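PDB 3VIU: phosphoribosylformylglycinamidine synthase 2 from Thermus thermophilus, which belongs to the PurM-like (AIR synthase related) protein family, is built from two such N- and C-terminal domain pairs, and carries bound adenosine-5'-diphosphate and magnesium. Local coordinates for residues F663-E666 with E672-L675; L251-G256 with E321-R326. All coordinates share one frame; numbering follows the deposited sequence.

Contact 1: residues F663-E666 with E672-L675; sequences FTVE and EATL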
loop_
_atom_site.group_PDB
_atom_site.type_symbol
_atom_site.label_atom_id
_atom_site.label_comp_id
_atom_site.label_asym_id
_atom_site.label_seq_id
_atom_site.Cartn_x
_atom_site.Cartn_y
_atom_site.Cartn_z
ATOM N N PHE A 663 -18.601 7.024 18.047
ATOM C CA PHE A 663 -18.197 6.077 19.085
ATOM C C PHE A 663 -19.260 5.975 20.167
ATOM O O PHE A 663 -20.110 6.855 20.301
ATOM C CB PHE A 663 -16.844 6.460 19.692
ATOM C CG PHE A 663 -16.897 7.624 20.633
ATOM C CD1 PHE A 663 -16.833 7.424 22.006
ATOM C CD2 PHE A 663 -17.004 8.919 20.152
ATOM C CE1 PHE A 663 -16.873 8.496 22.885
ATOM C CE2 PHE A 663 -17.045 9.992 21.020
ATOM C CZ PHE A 663 -16.979 9.780 22.392
ATOM N N THR A 664 -19.227 4.884 20.924
ATOM C CA THR A 664 -20.208 4.684 21.975
ATOM C C THR A 664 -19.548 4.549 23.341
ATOM O O THR A 664 -18.414 4.075 23.458
ATOM C CB THR A 664 -21.045 3.432 21.711
ATOM O OG1 THR A 664 -20.272 2.273 22.020
ATOM C CG2 THR A 664 -21.460 3.369 20.251
ATOM N N VAL A 665 -20.266 4.972 24.375
ATOM C CA VAL A 665 -19.767 4.905 25.744
ATOM C C VAL A 665 -20.830 4.237 26.588
ATOM O O VAL A 665 -22.003 4.212 26.214
ATOM C CB VAL A 665 -19.520 6.319 26.342
ATOM C CG1 VAL A 665 -18.500 7.060 25.523
ATOM C CG2 VAL A 665 -20.817 7.105 26.377
ATOM N N GLU A 666 -20.433 3.685 27.724
ATOM C CA GLU A 666 -21.423 3.078 28.588
ATOM C C GLU A 666 -22.094 4.263 29.276
ATOM O O GLU A 666 -21.441 5.241 29.629
ATOM C CB GLU A 666 -20.763 2.134 29.596
ATOM C CG GLU A 666 -21.744 1.353 30.469
ATOM C CD GLU A 666 -22.201 2.136 31.699
ATOM O OE1 GLU A 666 -23.136 1.670 32.391
ATOM O OE2 GLU A 666 -21.619 3.210 31.980
ATOM N N GLU A 672 -17.610 11.884 31.449
ATOM C CA GLU A 672 -16.151 11.889 31.353
ATOM C C GLU A 672 -15.697 12.003 29.903
ATOM O O GLU A 672 -14.676 12.624 29.607
ATOM C CB GLU A 672 -15.557 10.604 31.923
ATOM C CG GLU A 672 -15.870 10.310 33.366
ATOM C CD GLU A 672 -15.465 8.902 33.724
ATOM O OE1 GLU A 672 -14.253 8.596 33.667
ATOM O OE2 GLU A 672 -16.361 8.097 34.046
ATOM N N ALA A 673 -16.452 11.379 29.006
ATOM C CA ALA A 673 -16.123 11.407 27.592
ATOM C C ALA A 673 -16.378 12.798 27.054
ATOM O O ALA A 673 -15.531 13.376 26.373
ATOM C CB ALA A 673 -16.961 10.382 26.835
ATOM N N THR A 674 -17.545 13.348 27.374
ATOM C CA THR A 674 -17.888 14.678 26.899
ATOM C C THR A 674 -16.974 15.735 27.514
ATOM O O THR A 674 -16.703 16.773 26.912
ATOM C CB THR A 674 -19.359 15.016 27.209
ATOM O OG1 THR A 674 -19.588 14.931 28.620
ATOM C CG2 THR A 674 -20.285 14.047 26.481
ATOM N N LEU A 675 -16.490 15.465 28.714
ATOM C CA LEU A 675 -15.602 16.399 29.378
ATOM C C LEU A 675 -14.284 16.412 28.600
ATOM O O LEU A 675 -13.697 17.468 28.367
ATOM C CB LEU A 675 -15.383 15.949 30.827
ATOM C CG LEU A 675 -14.901 16.965 31.868
ATOM C CD1 LEU A 675 -13.442 17.312 31.633
ATOM C CD2 LEU A 675 -15.786 18.212 31.808
#
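Ala673 CB meets strand 661-665 at two points, 3.9 Å from Val665 CG1 and 4.4 Å from Phe663 CE1. The first is a methyl-to-methyl contact at ordinary van der Waals distance; the second is looser, the methyl lying near the plane of the phenyl ring, at its edge. A chi1 of -60° turns Val665 CG1 away from its own carbonyl carbon and out to the helix. The nearest CA pair across the segments is Val665 and Ala673, 7.7 Å apart, bridged by one methyl on each side. All three residues are buried, yet the interface amounts to just 77 Å². In the second AIR synthase related C-terminal domain, this contact lays helix 670-679 against the mixed sheet immediately after strand 661-665, with five residues between the segments. Phe663 and Val665 also touch Leu565 of the neighbouring strand 563-567, so the apolar packing continues across the sheet. The solvent side is polar instead: exposed Glu672 forms a salt bridge through OE1 with Arg669 NH1, and exposed Glu666 is hydrogen-bonded through OE2 to Thr668 OG1, both partners lying in the connection between strand and helix.

Contact 2: residues L251-G256 with E321-R326; sequences LDLVEG and EEVFGR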
loop_
_atom_site.group_PDB
_atom_site.type_symbol
_atom_site.label_atom_id
_atom_site.label_comp_id
_atom_site.label_asym_id
_atom_site.label_seq_id
_atom_site.Cartn_x
_atom_site.Cartn_y
_atom_site.Cartn_z
ATOM N N LEU A 251 19.586 -16.482 12.778
ATOM C CA LEU A 251 20.777 -17.111 13.332
ATOM C C LEU A 251 21.960 -16.175 13.169
ATOM O O LEU A 251 23.088 -16.526 13.509
ATOM C CB LEU A 251 21.077 -18.431 12.633
ATOM C CG LEU A 251 20.055 -19.541 12.878
ATOM C CD1 LEU A 251 20.556 -20.842 12.270
ATOM C CD2 LEU A 251 19.822 -19.702 14.375
ATOM N N ASP A 252 21.699 -14.983 12.641
ATOM C CA ASP A 252 22.745 -13.987 12.442
ATOM C C ASP A 252 23.894 -14.556 11.612
ATOM O O ASP A 252 25.067 -14.440 11.984
ATOM C CB ASP A 252 23.274 -13.514 13.799
ATOM C CG ASP A 252 24.265 -12.378 13.675
ATOM O OD1 ASP A 252 23.848 -11.266 13.284
ATOM O OD2 ASP A 252 25.461 -12.604 13.966
ATOM N N LEU A 253 23.551 -15.165 10.482
ATOM C CA LEU A 253 24.552 -15.758 9.606
ATOM C C LEU A 253 24.872 -14.875 8.401
ATOM O O LEU A 253 25.823 -15.138 7.659
ATOM C CB LEU A 253 24.059 -17.116 9.119
ATOM C CG LEU A 253 23.706 -18.097 10.234
ATOM C CD1 LEU A 253 23.103 -19.360 9.640
ATOM C CD2 LEU A 253 24.957 -18.416 11.036
ATOM N N VAL A 254 24.088 -13.820 8.216
ATOM C CA VAL A 254 24.284 -12.942 7.073
ATOM C C VAL A 254 24.472 -11.474 7.427
ATOM O O VAL A 254 23.988 -11.002 8.453
ATOM C CB VAL A 254 23.093 -13.067 6.102
ATOM C CG1 VAL A 254 22.976 -14.506 5.612
ATOM C CG2 VAL A 254 21.807 -12.652 6.804
ATOM N N GLU A 255 25.175 -10.757 6.562
ATOM C CA GLU A 255 25.416 -9.335 6.765
ATOM C C GLU A 255 24.631 -8.535 5.730
ATOM O O GLU A 255 24.542 -7.311 5.805
ATOM C CB GLU A 255 26.913 -9.023 6.648
ATOM C CG GLU A 255 27.579 -9.595 5.410
ATOM C CD GLU A 255 29.047 -9.227 5.321
ATOM O OE1 GLU A 255 29.789 -9.486 6.291
ATOM O OE2 GLU A 255 29.462 -8.680 4.279
ATOM N N GLY A 256 24.057 -9.244 4.767
ATOM C CA GLY A 256 23.278 -8.594 3.733
ATOM C C GLY A 256 22.419 -9.583 2.968
ATOM O O GLY A 256 22.855 -10.700 2.674
ATOM N N GLU A 321 24.810 -22.556 4.346
ATOM C CA GLU A 321 24.470 -23.674 3.472
ATOM C C GLU A 321 23.589 -24.676 4.206
ATOM O O GLU A 321 22.592 -25.160 3.664
ATOM C CB GLU A 321 25.748 -24.355 2.973
ATOM C CG GLU A 321 26.817 -23.362 2.539
ATOM C CD GLU A 321 28.047 -24.016 1.941
ATOM O OE1 GLU A 321 28.455 -25.093 2.434
ATOM O OE2 GLU A 321 28.614 -23.440 0.985
ATOM N N GLU A 322 23.956 -24.966 5.447
ATOM C CA GLU A 322 23.208 -25.914 6.261
ATOM C C GLU A 322 21.795 -25.418 6.521
ATOM O O GLU A 322 20.838 -26.199 6.472
ATOM C CB GLU A 322 23.963 -26.189 7.566
ATOM C CG GLU A 322 25.292 -26.908 7.301
ATOM C CD GLU A 322 26.096 -27.201 8.551
ATOM O OE1 GLU A 322 27.204 -27.765 8.414
ATOM O OE2 GLU A 322 25.627 -26.873 9.663
ATOM N N VAL A 323 21.657 -24.122 6.782
ATOM C CA VAL A 323 20.336 -23.561 7.001
ATOM C C VAL A 323 19.450 -23.918 5.812
ATOM O O VAL A 323 18.352 -24.441 5.989
ATOM C CB VAL A 323 20.374 -22.030 7.143
ATOM C CG1 VAL A 323 18.955 -21.473 7.108
ATOM C CG2 VAL A 323 21.032 -21.650 8.455
ATOM N N PHE A 324 19.928 -23.653 4.602
ATOM C CA PHE A 324 19.137 -23.968 3.423
ATOM C C PHE A 324 19.002 -25.460 3.222
ATOM O O PHE A 324 17.985 -25.930 2.720
ATOM C CB PHE A 324 19.728 -23.307 2.178
ATOM C CG PHE A 324 19.384 -21.859 2.063
ATOM C CD1 PHE A 324 19.798 -20.956 3.036
ATOM C CD2 PHE A 324 18.590 -21.401 1.021
ATOM C CE1 PHE A 324 19.424 -19.627 2.975
ATOM C CE2 PHE A 324 18.208 -20.072 0.949
ATOM C CZ PHE A 324 18.623 -19.181 1.925
ATOM N N GLY A 325 20.025 -26.207 3.619
ATOM C CA GLY A 325 19.958 -27.651 3.486
ATOM C C GLY A 325 18.788 -28.172 4.307
ATOM O O GLY A 325 18.044 -29.045 3.865
ATOM N N ARG A 326 18.619 -27.617 5.504
ATOM C CA ARG A 326 17.533 -28.024 6.387
ATOM C C ARG A 326 16.154 -27.811 5.764
ATOM O O ARG A 326 15.223 -28.579 6.030
ATOM C CB ARG A 326 17.618 -27.272 7.719
ATOM C CG ARG A 326 18.734 -27.756 8.624
ATOM C CD ARG A 326 18.482 -27.341 10.062
ATOM N NE ARG A 326 18.884 -25.965 10.337
ATOM C CZ ARG A 326 20.146 -25.572 10.471
ATOM N NH1 ARG A 326 21.133 -26.451 10.352
ATOM N NH2 ARG A 326 20.420 -24.301 10.736
#
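With CG anti to the carbonyl carbon in both Leu251 (chi1 -67°) and Leu253 (chi1 -56°), and each chain extended beyond CG, both leucines bring CD1 up to Val323 CG2. Between the two leucines the chain leaves helix 235-250 through a Schellman motif, with Asp252 at positive phi, and then enters edge strand 254-259 of the first AIR synthase related C-terminal domain. This turn sets both leucines against helix 317-326. Leu253 CD1 is modelled 3.3 Å from Val323 CG2, shorter than methyls normally approach, so the exact value is doubtful; the two side chains meet at a slant. Leu251 CD1 is at 3.9 Å from the same CG2, running past the valine in the opposite direction. Val323 and Leu253 are buried, whereas Leu251 and Arg326 form the exposed margin. Val323 also touches Glu247 and Ala248, so helix 235-250 borders the same methyl cluster. Arg326 bends at chi3 (-82°), and Glu322 O and Val323 CA lie above one face of its guanidinium, displaced to the rim. Its NH2 forms a salt bridge with Glu247 OE1, while Leu251 CD1 approaches the guanidinium edge, 3.8 Å from that NH2.

In the fold
Contacts 1 and 2 lie in different domains, their centres 53 Å apart and their nearest atoms about 44 Å apart, so neither touches the other. Contact 2 comes first along the chain, in the first AIR synthase related C-terminal domain; contact 1 follows in the second. The two sheets share the strand order 2-4-1-5-3-6-7, evidence of a repeated architecture. Strands 307-312 and 661-665 hold the same place in that order and each is followed by a helix, 317-326 or 670-679, consistent with a repeat. Contact 1 pairs such a strand with its own helix across five residues, whereas contact 2 joins helix 317-326 to the chain entering the edge strand, with 64 residues between its segments.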